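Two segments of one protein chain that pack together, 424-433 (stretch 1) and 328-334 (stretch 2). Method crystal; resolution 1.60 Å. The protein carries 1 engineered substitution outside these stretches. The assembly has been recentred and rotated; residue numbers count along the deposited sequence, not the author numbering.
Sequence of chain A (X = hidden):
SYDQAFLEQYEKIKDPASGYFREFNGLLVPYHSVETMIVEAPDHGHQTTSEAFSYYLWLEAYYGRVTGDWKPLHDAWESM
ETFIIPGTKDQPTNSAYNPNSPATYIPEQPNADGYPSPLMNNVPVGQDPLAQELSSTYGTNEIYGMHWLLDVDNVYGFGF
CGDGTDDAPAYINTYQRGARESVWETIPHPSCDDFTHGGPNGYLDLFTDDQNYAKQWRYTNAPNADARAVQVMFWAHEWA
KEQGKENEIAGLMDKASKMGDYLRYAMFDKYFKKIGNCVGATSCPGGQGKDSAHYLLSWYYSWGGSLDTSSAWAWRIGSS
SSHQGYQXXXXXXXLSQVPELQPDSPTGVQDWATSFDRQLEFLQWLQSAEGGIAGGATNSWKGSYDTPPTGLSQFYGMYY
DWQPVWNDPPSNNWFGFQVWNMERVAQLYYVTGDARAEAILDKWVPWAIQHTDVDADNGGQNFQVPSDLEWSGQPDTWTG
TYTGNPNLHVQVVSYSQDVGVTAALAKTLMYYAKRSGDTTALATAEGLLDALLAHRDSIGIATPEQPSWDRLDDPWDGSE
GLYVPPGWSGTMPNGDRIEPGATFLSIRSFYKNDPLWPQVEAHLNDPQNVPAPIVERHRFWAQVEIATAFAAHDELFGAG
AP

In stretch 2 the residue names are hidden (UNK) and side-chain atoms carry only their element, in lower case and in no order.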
# COMPACT_ATOMS: atom_id res chain seq x y z
N ARG A 424 3.11 14.12 1.23
CA ARG A 424 4.21 13.88 2.13
C ARG A 424 5.37 14.86 1.77
O ARG A 424 6.04 15.37 2.67
CB ARG A 424 4.70 12.45 1.99
CG ARG A 424 3.65 11.37 2.33
CD ARG A 424 3.95 10.11 1.56
NE ARG A 424 2.90 9.15 1.76
CZ ARG A 424 2.59 8.13 0.95
NH1 ARG A 424 3.31 7.93 -0.09
NH2 ARG A 424 1.47 7.40 1.19
N VAL A 425 5.56 15.09 0.46
CA VAL A 425 6.54 16.09 -0.01
C VAL A 425 6.16 17.48 0.52
O VAL A 425 7.03 18.23 0.97
CB VAL A 425 6.64 16.06 -1.56
CG1 VAL A 425 7.64 17.11 -2.05
CG2 VAL A 425 7.05 14.64 -1.99
N ALA A 426 4.86 17.84 0.44
CA ALA A 426 4.41 19.10 0.96
C ALA A 426 4.58 19.19 2.44
O ALA A 426 4.86 20.31 2.97
CB ALA A 426 2.96 19.35 0.51
N GLN A 427 4.32 18.09 3.15
CA GLN A 427 4.49 18.11 4.59
C GLN A 427 6.00 18.37 4.94
O GLN A 427 6.28 19.17 5.82
CB GLN A 427 4.06 16.85 5.25
CG GLN A 427 2.54 16.66 5.37
CD GLN A 427 2.20 15.47 6.27
OE1 GLN A 427 3.00 14.69 6.73
NE2 GLN A 427 0.93 15.34 6.47
N LEU A 428 6.91 17.70 4.26
CA LEU A 428 8.33 17.98 4.46
C LEU A 428 8.63 19.44 4.25
O LEU A 428 9.36 20.08 5.07
CB LEU A 428 9.16 17.09 3.55
CG LEU A 428 10.64 17.34 3.62
CD1 LEU A 428 11.14 16.87 5.03
CD2 LEU A 428 11.35 16.58 2.49
N TYR A 429 8.16 19.97 3.12
CA TYR A 429 8.37 21.36 2.78
C TYR A 429 7.83 22.30 3.87
O TYR A 429 8.51 23.18 4.34
CB TYR A 429 7.70 21.66 1.43
CG TYR A 429 7.81 23.05 0.96
CD1 TYR A 429 9.03 23.71 0.85
CD2 TYR A 429 6.68 23.74 0.67
CE1 TYR A 429 9.07 25.03 0.46
CE2 TYR A 429 6.69 25.07 0.27
CZ TYR A 429 7.90 25.71 0.17
OH TYR A 429 7.92 27.05 -0.33
N TYR A 430 6.63 21.97 4.41
CA TYR A 430 6.10 22.70 5.55
C TYR A 430 7.05 22.65 6.73
O TYR A 430 7.29 23.71 7.38
CB TYR A 430 4.72 22.18 5.87
CG TYR A 430 4.17 22.61 7.19
CD1 TYR A 430 3.98 23.97 7.47
CD2 TYR A 430 3.81 21.68 8.13
CE1 TYR A 430 3.50 24.35 8.72
CE2 TYR A 430 3.28 22.07 9.38
CZ TYR A 430 3.14 23.42 9.67
OH TYR A 430 2.57 23.74 10.92
N VAL A 431 7.52 21.47 7.09
CA VAL A 431 8.35 21.29 8.29
C VAL A 431 9.68 22.00 8.17
O VAL A 431 10.04 22.77 9.13
CB VAL A 431 8.50 19.84 8.63
CG1 VAL A 431 9.48 19.66 9.77
CG2 VAL A 431 7.11 19.21 8.94
N THR A 432 10.40 21.80 7.09
CA THR A 432 11.82 22.19 7.03
C THR A 432 12.09 23.21 5.93
O THR A 432 13.24 23.77 5.87
CB THR A 432 12.77 20.97 6.74
OG1 THR A 432 12.60 20.58 5.36
CG2 THR A 432 12.55 19.82 7.68
N GLY A 433 11.16 23.48 4.99
CA GLY A 433 11.43 24.27 3.86
C GLY A 433 12.30 23.61 2.78
O GLY A 433 12.76 24.32 1.82
N UNK A 328 8.03 8.16 0.85
CA UNK A 328 7.57 8.92 1.99
C UNK A 328 8.74 9.67 2.56
O UNK A 328 9.40 9.22 3.49
c UNK A 328 6.06 8.81 3.99
n UNK A 328 4.88 8.27 4.33
c UNK A 328 6.91 8.03 3.04
o UNK A 328 6.43 9.90 4.40
N UNK A 329 8.92 10.84 1.96
CA UNK A 329 10.08 11.62 2.33
C UNK A 329 9.92 12.17 3.76
O UNK A 329 10.94 12.53 4.40
c UNK A 329 10.33 12.71 1.33
c UNK A 329 9.23 13.76 1.24
c UNK A 329 10.73 12.06 -0.00
N UNK A 330 8.70 12.29 4.23
CA UNK A 330 8.46 12.77 5.60
C UNK A 330 8.83 11.70 6.59
O UNK A 330 9.59 11.99 7.53
c UNK A 330 6.47 13.88 6.99
c UNK A 330 7.18 15.22 7.21
c UNK A 330 6.64 13.00 8.23
c UNK A 330 6.96 13.19 5.73
N UNK A 331 8.41 10.48 6.39
CA UNK A 331 8.86 9.35 7.20
C UNK A 331 10.40 9.21 7.16
O UNK A 331 10.99 8.90 8.21
c UNK A 331 8.17 8.09 6.81
N UNK A 332 11.00 9.36 5.98
CA UNK A 332 12.47 9.22 5.85
C UNK A 332 13.22 10.31 6.61
O UNK A 332 14.21 10.03 7.31
c UNK A 332 12.89 9.13 4.42
N UNK A 333 12.65 11.52 6.55
CA UNK A 333 13.22 12.65 7.31
C UNK A 333 13.11 12.28 8.77
O UNK A 333 14.10 12.48 9.54
o UNK A 333 13.25 17.96 10.81
c UNK A 333 13.73 15.73 7.99
c UNK A 333 12.60 14.98 8.06
c UNK A 333 13.93 16.78 8.91
c UNK A 333 13.03 16.92 9.86
c UNK A 333 11.66 15.26 8.99
c UNK A 333 12.36 13.90 7.02
c UNK A 333 11.90 16.22 9.95
N UNK A 334 11.95 11.83 9.24
CA UNK A 334 11.72 11.53 10.68
C UNK A 334 12.70 10.48 11.15
O UNK A 334 13.32 10.65 12.25
c UNK A 334 10.29 11.14 11.00

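Position 328 carries four side-chain atoms: two carbons in line, the second bearing one oxygen and one nitrogen. The nitrogen lies 3.4 Å from Arg424 NE. A planar group of this size with unlike ends is a carboxamide, and the residue is asparagine. Asn328 stands at the N-cap, just before the helix, where the first backbone amides lack acceptors within the helix. Its OD1 accepts from the backbone N of position 331 at 2.9 Å, almost in line with the N-H bond, and so closes the turn. The CA-to-CB bond points sideways, yet the end of the side chain comes nearer to stretch 1. ND2 and Arg424 NE are both donors, so their approach is packing without a hydrogen bond; ND2 finds its partner elsewhere in the structure.

Position 329 has three side-chain carbons, one attached to the backbone and carrying the other two. One of the outer carbons lies 3.7 Å from Leu428 CD2 and 3.8 Å from Val425 CA. Branching at the first carbon, with no heteroatom, marks valine. Val329 points toward stretch 1 in the m rotamer, and the carbon in question, CG2, is also 4.0 Å from Val425 CG2. A short, branched side chain suits this place, where Val329 CA and Val425 CA are just 6.2 Å apart.

Position 330 shows four carbons forked at the second, and the fork carbon lies 3.6 Å from Gln427 OE1. This is the pattern of leucine. Although its CA-to-CB bond points sideways, Leu330 has more area covered by the other stretch than any other residue here. Its CB lies 3.9 Å from Arg424 O, and its CD2 3.9 Å from Leu428 N and 4.3 Å from Val431 CG2. The late fork lets the side chain run along the neighbouring helix.

Position 331 has one side-chain carbon, which touches nothing on stretch 1; it is alanine. The CA-to-CB bond of Ala331 points sideways, and the residue's backbone N receives the cap. Small and unbranched, alanine favours helix and fits such a buried position.

Position 332, again with a single carbon and no contact with stretch 1, is also alanine, suited for the same reason. The N of Ala332 donates to Asn328 O at 3.0 Å in the first helical turn.

Position 333 has one carbon leading to a six-carbon ring that bears an oxygen. Ring carbons lie 3.6 Å from Thr432 CG2 and 4.2 Å from Val431 CG1. The residue is tyrosine. Tyr333 points toward stretch 1; CE1 and CE2 make those ring contacts, while CB meets Leu428 CD1 at 3.8 Å. A long aromatic side chain can thus extend the contact to the last turn of the other helix.

Position 334 has one carbon, touches nothing on stretch 1, and is alanine, another small helix former in a buried place.

The axes of the two helices approach to 8.6 Å, with their N-to-C directions 45° apart. No hydrogen bond crosses between them, and the 474 Å² buried on both sides together is largely a matter of shape. Val329, Leu330 and Tyr333 meet Val425, Leu428 and Val431, while the cap at Asn328 secures the start of the second helix beside Arg424.

Stretch 2 (328-334) NVLAAYA
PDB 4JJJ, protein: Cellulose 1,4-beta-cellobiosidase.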